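Local structure of glucose-6-phosphate isomerase (1ZZG) at residues 32-35 with 40-43; 214-219 with 377-382. The protein probably catalyses the reversible isomerisation of glucose 6-phosphate to fructose 6-phosphate, a step shared by glycolysis and gluconeogenesis. All coordinates share one frame; numbering follows the deposited sequence.

Interaction 1. Residues 32-35 with 40-43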
loop_
_atom_site.group_PDB
_atom_site.type_symbol
_atom_site.label_atom_id
_atom_site.label_comp_id
_atom_site.label_asym_id
_atom_site.label_seq_id
_atom_site.Cartn_x
_atom_site.Cartn_y
_atom_site.Cartn_z
ATOM N N ALA A 32 -28.836 1.153 -20.599
ATOM C CA ALA A 32 -29.260 0.708 -21.923
ATOM C C ALA A 32 -28.347 -0.405 -22.430
ATOM O O ALA A 32 -28.750 -1.215 -23.262
ATOM C CB ALA A 32 -29.252 1.875 -22.915
ATOM N N LYS A 33 -27.120 -0.445 -21.916
ATOM C CA LYS A 33 -26.145 -1.448 -22.340
ATOM C C LYS A 33 -26.346 -2.835 -21.733
ATOM O O LYS A 33 -25.738 -3.803 -22.190
ATOM C CB LYS A 33 -24.724 -0.967 -22.030
ATOM C CG LYS A 33 -24.264 0.223 -22.855
ATOM C CD LYS A 33 -22.890 0.704 -22.396
ATOM C CE LYS A 33 -22.400 1.853 -23.261
ATOM N NZ LYS A 33 -21.066 2.359 -22.839
ATOM N N ARG A 34 -27.194 -2.932 -20.711
ATOM C CA ARG A 34 -27.454 -4.211 -20.056
ATOM C C ARG A 34 -28.196 -5.174 -20.978
ATOM O O ARG A 34 -28.890 -4.757 -21.901
ATOM C CB ARG A 34 -28.268 -3.997 -18.777
ATOM C CG ARG A 34 -27.576 -3.123 -17.743
ATOM C CD ARG A 34 -28.380 -3.064 -16.459
ATOM N NE ARG A 34 -28.607 -4.396 -15.910
ATOM C CZ ARG A 34 -29.237 -4.634 -14.764
ATOM N NH1 ARG A 34 -29.706 -3.623 -14.037
ATOM N NH2 ARG A 34 -29.399 -5.882 -14.341
ATOM N N GLY A 35 -28.045 -6.469 -20.720
ATOM C CA GLY A 35 -28.701 -7.468 -21.545
ATOM C C GLY A 35 -27.850 -7.831 -22.747
ATOM O O GLY A 35 -27.663 -9.010 -23.054
ATOM N N MET A 40 -20.191 -6.486 -20.258
ATOM C CA MET A 40 -19.388 -6.577 -19.037
ATOM C C MET A 40 -20.007 -5.878 -17.819
ATOM O O MET A 40 -19.293 -5.331 -16.978
ATOM C CB MET A 40 -17.987 -6.012 -19.308
ATOM C CG MET A 40 -17.244 -6.714 -20.441
ATOM S SD MET A 40 -17.182 -8.514 -20.221
ATOM C CE MET A 40 -16.030 -8.665 -18.844
ATOM N N LEU A 41 -21.334 -5.918 -17.721
ATOM C CA LEU A 41 -22.052 -5.293 -16.614
ATOM C C LEU A 41 -22.596 -6.312 -15.607
ATOM O O LEU A 41 -23.459 -5.984 -14.792
ATOM C CB LEU A 41 -23.207 -4.442 -17.165
ATOM C CG LEU A 41 -22.786 -3.364 -18.178
ATOM C CD1 LEU A 41 -23.998 -2.537 -18.598
ATOM C CD2 LEU A 41 -21.729 -2.472 -17.560
ATOM N N GLY A 42 -22.083 -7.541 -15.663
ATOM C CA GLY A 42 -22.533 -8.589 -14.759
ATOM C C GLY A 42 -22.337 -8.287 -13.279
ATOM O O GLY A 42 -22.973 -8.906 -12.426
ATOM N N TRP A 43 -21.453 -7.346 -12.961
ATOM C CA TRP A 43 -21.204 -6.995 -11.563
ATOM C C TRP A 43 -22.427 -6.371 -10.894
ATOM O O TRP A 43 -22.499 -6.292 -9.669
ATOM C CB TRP A 43 -20.012 -6.043 -11.447
ATOM C CG TRP A 43 -20.076 -4.884 -12.380
ATOM C CD1 TRP A 43 -19.558 -4.816 -13.641
ATOM C CD2 TRP A 43 -20.724 -3.631 -12.143
ATOM N NE1 TRP A 43 -19.844 -3.596 -14.205
ATOM C CE2 TRP A 43 -20.559 -2.849 -13.307
ATOM C CE3 TRP A 43 -21.429 -3.091 -11.058
ATOM C CZ2 TRP A 43 -21.074 -1.555 -13.418
ATOM C CZ3 TRP A 43 -21.943 -1.803 -11.169
ATOM C CH2 TRP A 43 -21.761 -1.051 -12.341
#
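L41 reaches across to K33 and R34 inside the long loop that joins helix 20-32 to helix 52-61, where the chain doubles back within a few residues of leaving the helix. The apolar part of the contact rests on one methyl group. CD1 of L41 lies 3.8 Å from CB of K33 and is wedged beside the aliphatic foot of R34, so that two consecutive residues of 32-35 share a single leucine branch. CG of L41 stands beside its own backbone N and anti to the carbonyl carbon (chi1 -56°), and CD1 is anti to CA (chi2 -177°), which extends this branch straight out to K33 and R34; F397 also packs on this leucine, which is buried.

The charged ends take no part in this packing and go separate ways. K33 runs out extended beyond CG, and its NZ forms a salt bridge with E390 of helix 371-391. NH2 of R34 forms a salt bridge with D45, a little further along the same loop. Both long side chains therefore lend carbon near the backbone and spend their charge elsewhere. The shortest approach between the two limbs is R34 CG to L41 CD1, 3.7 Å.

Interaction 2. Residues 214-219 with 377-382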
loop_
_atom_site.group_PDB
_atom_site.type_symbol
_atom_site.label_atom_id
_atom_site.label_comp_id
_atom_site.label_asym_id
_atom_site.label_seq_id
_atom_site.Cartn_x
_atom_site.Cartn_y
_atom_site.Cartn_z
ATOM N N ARG A 214 -26.540 -4.768 -2.640
ATOM C CA ARG A 214 -27.894 -4.605 -3.178
ATOM C C ARG A 214 -28.393 -3.193 -2.845
ATOM O O ARG A 214 -29.045 -2.546 -3.663
ATOM C CB ARG A 214 -28.833 -5.648 -2.562
ATOM C CG ARG A 214 -30.192 -5.784 -3.245
ATOM C CD ARG A 214 -30.952 -6.968 -2.650
ATOM N NE ARG A 214 -30.068 -8.123 -2.521
ATOM C CZ ARG A 214 -30.178 -9.053 -1.579
ATOM N NH1 ARG A 214 -31.145 -8.974 -0.676
ATOM N NH2 ARG A 214 -29.299 -10.045 -1.519
ATOM N N LYS A 215 -28.085 -2.717 -1.639
ATOM C CA LYS A 215 -28.500 -1.375 -1.242
ATOM C C LYS A 215 -27.884 -0.355 -2.198
ATOM O O LYS A 215 -28.548 0.590 -2.614
ATOM C CB LYS A 215 -28.053 -1.078 0.191
ATOM C CG LYS A 215 -28.638 -2.030 1.233
ATOM C CD LYS A 215 -30.164 -1.997 1.240
ATOM C CE LYS A 215 -30.698 -0.637 1.668
ATOM N NZ LYS A 215 -32.192 -0.596 1.697
ATOM N N ALA A 216 -26.610 -0.550 -2.535
ATOM C CA ALA A 216 -25.918 0.342 -3.459
ATOM C C ALA A 216 -26.641 0.320 -4.807
ATOM O O ALA A 216 -26.829 1.367 -5.436
ATOM C CB ALA A 216 -24.467 -0.098 -3.629
ATOM N N ASN A 217 -27.049 -0.869 -5.254
ATOM C CA ASN A 217 -27.775 -0.973 -6.522
ATOM C C ASN A 217 -29.021 -0.089 -6.453
ATOM O O ASN A 217 -29.380 0.568 -7.421
ATOM C CB ASN A 217 -28.203 -2.414 -6.806
ATOM C CG ASN A 217 -27.069 -3.272 -7.332
ATOM O OD1 ASN A 217 -25.982 -2.774 -7.648
ATOM N ND2 ASN A 217 -27.322 -4.572 -7.447
ATOM N N GLU A 218 -29.679 -0.086 -5.302
ATOM C CA GLU A 218 -30.875 0.727 -5.124
ATOM C C GLU A 218 -30.544 2.204 -5.297
ATOM O O GLU A 218 -31.238 2.922 -6.021
ATOM C CB GLU A 218 -31.475 0.491 -3.738
ATOM C CG GLU A 218 -32.264 -0.797 -3.623
ATOM C CD GLU A 218 -32.652 -1.108 -2.192
ATOM O OE1 GLU A 218 -32.866 -0.156 -1.408
ATOM O OE2 GLU A 218 -32.752 -2.306 -1.854
ATOM N N THR A 219 -29.479 2.654 -4.637
ATOM C CA THR A 219 -29.084 4.050 -4.735
ATOM C C THR A 219 -28.738 4.409 -6.177
ATOM O O THR A 219 -29.006 5.518 -6.625
ATOM C CB THR A 219 -27.872 4.374 -3.808
ATOM O OG1 THR A 219 -26.696 3.703 -4.278
ATOM C CG2 THR A 219 -28.161 3.923 -2.387
ATOM N N LEU A 377 -20.276 0.164 0.131
ATOM C CA LEU A 377 -19.238 1.066 -0.375
ATOM C C LEU A 377 -18.583 0.576 -1.669
ATOM O O LEU A 377 -18.459 1.324 -2.637
ATOM C CB LEU A 377 -18.160 1.292 0.692
ATOM C CG LEU A 377 -16.959 2.151 0.270
ATOM C CD1 LEU A 377 -17.440 3.503 -0.253
ATOM C CD2 LEU A 377 -16.020 2.337 1.454
ATOM N N MET A 378 -18.162 -0.680 -1.689
ATOM C CA MET A 378 -17.530 -1.236 -2.880
ATOM C C MET A 378 -18.443 -1.213 -4.107
ATOM O O MET A 378 -18.020 -0.822 -5.196
ATOM C CB MET A 378 -17.054 -2.664 -2.597
ATOM C CG MET A 378 -15.895 -2.723 -1.608
ATOM S SD MET A 378 -15.344 -4.410 -1.223
ATOM C CE MET A 378 -14.420 -4.800 -2.718
ATOM N N GLN A 379 -19.693 -1.631 -3.936
ATOM C CA GLN A 379 -20.636 -1.638 -5.055
ATOM C C GLN A 379 -20.919 -0.196 -5.499
ATOM O O GLN A 379 -21.105 0.077 -6.687
ATOM C CB GLN A 379 -21.946 -2.325 -4.650
ATOM C CG GLN A 379 -22.922 -2.528 -5.817
ATOM C CD GLN A 379 -22.541 -3.697 -6.709
ATOM O OE1 GLN A 379 -21.451 -4.252 -6.592
ATOM N NE2 GLN A 379 -23.441 -4.074 -7.612
ATOM N N HIS A 380 -20.952 0.717 -4.532
ATOM C CA HIS A 380 -21.183 2.137 -4.799
ATOM C C HIS A 380 -20.079 2.677 -5.702
ATOM O O HIS A 380 -20.345 3.414 -6.652
ATOM C CB HIS A 380 -21.191 2.922 -3.477
ATOM C CG HIS A 380 -21.111 4.410 -3.646
ATOM N ND1 HIS A 380 -22.169 5.251 -3.371
ATOM C CD2 HIS A 380 -20.092 5.208 -4.052
ATOM C CE1 HIS A 380 -21.805 6.501 -3.603
ATOM N NE2 HIS A 380 -20.551 6.502 -4.017
ATOM N N LEU A 381 -18.836 2.319 -5.389
ATOM C CA LEU A 381 -17.694 2.783 -6.165
ATOM C C LEU A 381 -17.672 2.190 -7.566
ATOM O O LEU A 381 -17.248 2.850 -8.518
ATOM C CB LEU A 381 -16.392 2.475 -5.424
ATOM C CG LEU A 381 -16.266 3.308 -4.140
ATOM C CD1 LEU A 381 -15.121 2.799 -3.285
ATOM C CD2 LEU A 381 -16.061 4.776 -4.506
ATOM N N MET A 382 -18.132 0.950 -7.702
ATOM C CA MET A 382 -18.166 0.342 -9.019
ATOM C C MET A 382 -19.180 1.099 -9.881
ATOM O O MET A 382 -18.927 1.336 -11.060
ATOM C CB MET A 382 -18.504 -1.151 -8.919
ATOM C CG MET A 382 -17.326 -1.971 -8.397
ATOM S SD MET A 382 -17.552 -3.777 -8.392
ATOM C CE MET A 382 -18.174 -4.036 -6.725
HETATM O O HOH W 1 -24.620 4.446 -2.528
#
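Q379 and H380 of helix 371-391 meet A216 and N217 of helix 206-221, with the backbones closest where A216 and H380 bring their CA atoms to 5.2 Å. Taking 377-382 in order, L377 and M378 turn to helix 257-269, and the contact begins at Q379. Its CB lies 3.5 Å from CB of A216, whose small methyl lets the helix axes approach to 8.0 Å. CG sits anti to the backbone N (chi1 -173°), and a bend at chi2 then carries the amide over to N217. There NE2 donates to N217 OD1 at 2.9 Å in an almost straight bond (175°). OD1 lies nearly in the amide plane of Q379, whereas the donor is somewhat tilted from the carbonyl plane of N217. OD1 also accepts from W383 NE1, and Q379 NE2 probably has a second acceptor in W43 O. An alanine in place of Q379 would probably leave N217 OD1 with W383 as its remaining donor and deprive W43 O of its amide partner.

This is close packing of two roughly parallel helices, crossing at -37°, within the phosphoglucose isomerase (SIS) fold. Next comes H380: its backbone N is 3.7 Å from A216 CB, while its ring holds a bridging water at its edge. That water lies in the ring plane, 2.7 Å from H380 ND1, and donates to T219 OG1 at 2.8 Å. T219 OG1 in turn donates to the carbonyl O of A216, and T232 OG1 pairs with NE2 on the imidazole.

Interaction 1 comes first along the chain, within the loop between helices 20-32 and 52-61, and closes well before interaction 2 brings helix 206-221 against helix 371-391. Their centres are about 15 Å apart, both off to one side of the molecule's middle, with interaction 2 the deeper of the two. Helix 371-391 links them: it supplies one side of interaction 2 and also lies beside interaction 1, where W43 packs on M382 and A386. The two contacts touch directly as well, with W43 O 3.2 Å from Q379 NE2. The early loop is thus fastened to a helix hundreds of residues later in the sequence.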